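Side-chain contact in Cap5O (Staphylococcus aureus, PDB 3OJO), which probably oxidises UDP-N-acetyl-mannosamine with NAD as the acceptor, a step in the making of the capsular polysaccharide: residues 157-162 with 209-214. Numbering follows the deposited sequence.
Sequences LVHCPE and RTAEMS. With NAD (nicotinamide-adenine-dinucleotide), chain J.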
loop_
_atom_site.group_PDB
_atom_site.type_symbol
_atom_site.label_atom_id
_atom_site.label_comp_id
_atom_site.label_asym_id
_atom_site.label_seq_id
_atom_site.Cartn_x
_atom_site.Cartn_y
_atom_site.Cartn_z
ATOM N N LEU B 157 -26.185 17.712 11.461
ATOM C CA LEU B 157 -25.364 17.472 10.286
ATOM C C LEU B 157 -24.610 16.135 10.385
ATOM O O LEU B 157 -23.724 15.986 11.227
ATOM C CB LEU B 157 -24.387 18.634 10.057
ATOM C CG LEU B 157 -24.913 20.015 9.679
ATOM C CD1 LEU B 157 -23.750 20.941 9.326
ATOM C CD2 LEU B 157 -25.884 19.952 8.507
ATOM N N VAL B 158 -24.993 15.161 9.535
ATOM C CA VAL B 158 -24.413 13.813 9.462
ATOM C C VAL B 158 -23.813 13.536 8.068
ATOM O O VAL B 158 -24.458 13.810 7.057
ATOM C CB VAL B 158 -25.468 12.709 9.778
ATOM C CG1 VAL B 158 -24.852 11.302 9.753
ATOM C CG2 VAL B 158 -26.198 12.963 11.091
ATOM N N HIS B 159 -22.599 12.959 8.026
ATOM C CA HIS B 159 -22.010 12.413 6.822
ATOM C C HIS B 159 -22.051 10.923 7.040
ATOM O O HIS B 159 -21.427 10.421 7.973
ATOM C CB HIS B 159 -20.561 12.849 6.558
ATOM C CG HIS B 159 -19.952 12.178 5.341
ATOM N ND1 HIS B 159 -20.597 12.176 4.109
ATOM C CD2 HIS B 159 -18.776 11.515 5.208
ATOM C CE1 HIS B 159 -19.813 11.494 3.293
ATOM N NE2 HIS B 159 -18.701 11.090 3.904
ATOM N N CYS B 160 -22.847 10.223 6.243
ATOM C CA CYS B 160 -22.874 8.778 6.263
ATOM C C CYS B 160 -22.563 8.312 4.836
ATOM O O CYS B 160 -23.418 8.389 3.959
ATOM C CB CYS B 160 -24.191 8.211 6.775
ATOM S SG CYS B 160 -24.301 6.415 6.579
ATOM N N PRO B 161 -21.315 7.901 4.568
ATOM C CA PRO B 161 -20.951 7.487 3.211
ATOM C C PRO B 161 -21.695 6.252 2.729
ATOM O O PRO B 161 -21.700 5.195 3.360
ATOM C CB PRO B 161 -19.432 7.271 3.271
ATOM C CG PRO B 161 -19.000 7.768 4.573
ATOM C CD PRO B 161 -20.174 7.772 5.491
ATOM N N GLU B 162 -22.362 6.430 1.605
ATOM C CA GLU B 162 -23.151 5.375 1.014
ATOM C C GLU B 162 -22.428 4.688 -0.135
ATOM O O GLU B 162 -21.913 5.342 -1.050
ATOM C CB GLU B 162 -24.553 5.884 0.633
ATOM C CG GLU B 162 -25.589 4.795 0.470
ATOM C CD GLU B 162 -25.903 4.002 1.712
ATOM O OE1 GLU B 162 -26.980 4.240 2.306
ATOM O OE2 GLU B 162 -25.120 3.080 2.039
ATOM N N ARG B 209 -15.471 14.608 10.132
ATOM C CA ARG B 209 -14.126 14.634 9.549
ATOM C C ARG B 209 -13.462 13.242 9.470
ATOM O O ARG B 209 -12.776 12.970 8.493
ATOM C CB ARG B 209 -13.222 15.688 10.237
ATOM C CG ARG B 209 -12.798 15.359 11.691
ATOM C CD ARG B 209 -12.059 16.517 12.331
ATOM N NE ARG B 209 -12.956 17.635 12.654
ATOM C CZ ARG B 209 -12.562 18.891 12.865
ATOM N NH1 ARG B 209 -11.280 19.209 12.814
ATOM N NH2 ARG B 209 -13.450 19.833 13.122
ATOM N N THR B 210 -13.692 12.371 10.474
ATOM C CA THR B 210 -13.159 11.013 10.523
ATOM C C THR B 210 -13.845 10.138 9.484
ATOM O O THR B 210 -13.169 9.350 8.827
ATOM C CB THR B 210 -13.203 10.450 11.954
ATOM O OG1 THR B 210 -12.411 11.293 12.793
ATOM C CG2 THR B 210 -12.668 9.004 12.052
ATOM N N ALA B 211 -15.170 10.305 9.321
ATOM C CA ALA B 211 -15.981 9.586 8.345
ATOM C C ALA B 211 -15.537 9.946 6.908
ATOM O O ALA B 211 -15.474 9.067 6.033
ATOM C CB ALA B 211 -17.464 9.944 8.536
ATOM N N GLU B 212 -15.297 11.249 6.666
ATOM C CA GLU B 212 -14.853 11.740 5.367
ATOM C C GLU B 212 -13.457 11.156 5.022
ATOM O O GLU B 212 -13.316 10.511 3.998
ATOM C CB GLU B 212 -14.825 13.277 5.335
ATOM C CG GLU B 212 -16.168 13.950 5.566
ATOM C CD GLU B 212 -16.121 15.437 5.874
ATOM O OE1 GLU B 212 -15.164 15.894 6.539
ATOM O OE2 GLU B 212 -17.074 16.146 5.484
ATOM N N MET B 213 -12.462 11.387 5.885
ATOM C CA MET B 213 -11.070 10.991 5.751
ATOM C C MET B 213 -10.879 9.489 5.548
ATOM O O MET B 213 -10.101 9.074 4.682
ATOM C CB MET B 213 -10.256 11.507 6.957
ATOM C CG MET B 213 -8.740 11.606 6.708
ATOM S SD MET B 213 -8.261 12.159 5.039
ATOM C CE MET B 213 -7.647 13.837 5.346
ATOM N N SER B 214 -11.611 8.696 6.324
ATOM C CA SER B 214 -11.596 7.244 6.311
ATOM C C SER B 214 -11.972 6.670 4.947
ATOM O O SER B 214 -11.330 5.731 4.463
ATOM C CB SER B 214 -12.524 6.711 7.411
ATOM O OG SER B 214 -13.083 5.440 7.097
HETATM P PA NAD J . -26.036 8.760 -10.120
HETATM O O1A NAD J . -25.490 9.560 -11.236
HETATM O O2A NAD J . -26.485 7.426 -10.570
HETATM O O5B NAD J . -27.269 9.561 -9.470
HETATM C C5B NAD J . -27.209 10.939 -9.216
HETATM C C4B NAD J . -28.592 11.501 -9.442
HETATM O O4B NAD J . -28.710 12.736 -8.767
HETATM C C3B NAD J . -28.913 11.737 -10.923
HETATM O O3B NAD J . -30.209 11.225 -11.211
HETATM C C2B NAD J . -28.965 13.257 -11.015
HETATM O O2B NAD J . -29.855 13.735 -12.003
HETATM C C1B NAD J . -29.390 13.654 -9.611
HETATM N N9A NAD J . -28.981 15.032 -9.303
HETATM C C8A NAD J . -27.793 15.630 -9.664
HETATM N N7A NAD J . -27.736 16.858 -9.102
HETATM C C5A NAD J . -28.878 17.047 -8.397
HETATM C C6A NAD J . -29.342 18.131 -7.650
HETATM N N6A NAD J . -28.572 19.221 -7.556
HETATM N N1A NAD J . -30.580 18.044 -7.018
HETATM C C2A NAD J . -31.341 16.891 -7.117
HETATM N N3A NAD J . -30.878 15.823 -7.861
HETATM C C4A NAD J . -29.667 15.899 -8.491
HETATM O O3 NAD J . -24.918 8.681 -8.950
HETATM P PN NAD J . -24.893 7.546 -7.815
HETATM O O1N NAD J . -24.223 6.352 -8.390
HETATM O O2N NAD J . -26.238 7.429 -7.198
HETATM O O5D NAD J . -23.879 8.143 -6.752
HETATM C C5D NAD J . -23.938 9.487 -6.349
HETATM C C4D NAD J . -22.688 9.779 -5.527
HETATM O O4D NAD J . -22.645 8.938 -4.384
HETATM C C3D NAD J . -21.378 9.449 -6.243
HETATM O O3D NAD J . -20.963 10.357 -7.247
HETATM C C2D NAD J . -20.443 9.417 -5.060
HETATM O O2D NAD J . -20.330 10.718 -4.542
HETATM C C1D NAD J . -21.291 8.660 -4.051
HETATM N N1N NAD J . -20.931 7.228 -4.166
HETATM C C2N NAD J . -21.644 6.351 -4.952
HETATM C C3N NAD J . -21.235 5.012 -5.049
HETATM C C7N NAD J . -22.199 3.957 -5.519
HETATM O O7N NAD J . -22.270 2.755 -4.776
HETATM N N7N NAD J . -22.931 4.161 -6.621
HETATM C C4N NAD J . -20.083 4.586 -4.374
HETATM C C5N NAD J . -19.342 5.486 -3.610
HETATM C C6N NAD J . -19.778 6.811 -3.534
#
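His159, the last residue of strand 156-159 in the Rossmann-type NAD-binding domain, packs its imidazole against Ala211 and Glu212 near the start of the long helix 208-238, which follows strand 203-207 at the edge of the sheet. The contact across the two segments is one of van der Waals packing. His159 CD2 lies 3.6 Å from CG of Glu212 and 3.9 Å from CB of Ala211, both meeting the ring at a slant. With CG anti to the backbone N (chi1 176°), the imidazole reaches out from the strand to the helix. Pro161 adds to this packing from within the loop: its CD sits above one face of the imidazole, off-centre, while its CG comes to 4.0 Å from Ala211 O.

The polar ends of both residues are held elsewhere. His159 ND1 is hydrogen-bonded to Val127 O on the neighbouring strand, which helps fix the rotation of the ring. The extended chain of Glu212 carries its carboxylate past the imidazole, the two planes 54° apart, to where OE1 is hydrogen-bonded to Lys134 N and OE2 to Met136 N. Those amides belong to the residue just before helix 135-145 and to its first turn, so the buried carboxylate probably gains from that helix's dipole. Beyond Pro161 the same loop runs to the cofactor, where Glu162 O approaches C6N of the NAD nicotinamide to 3.6 Å.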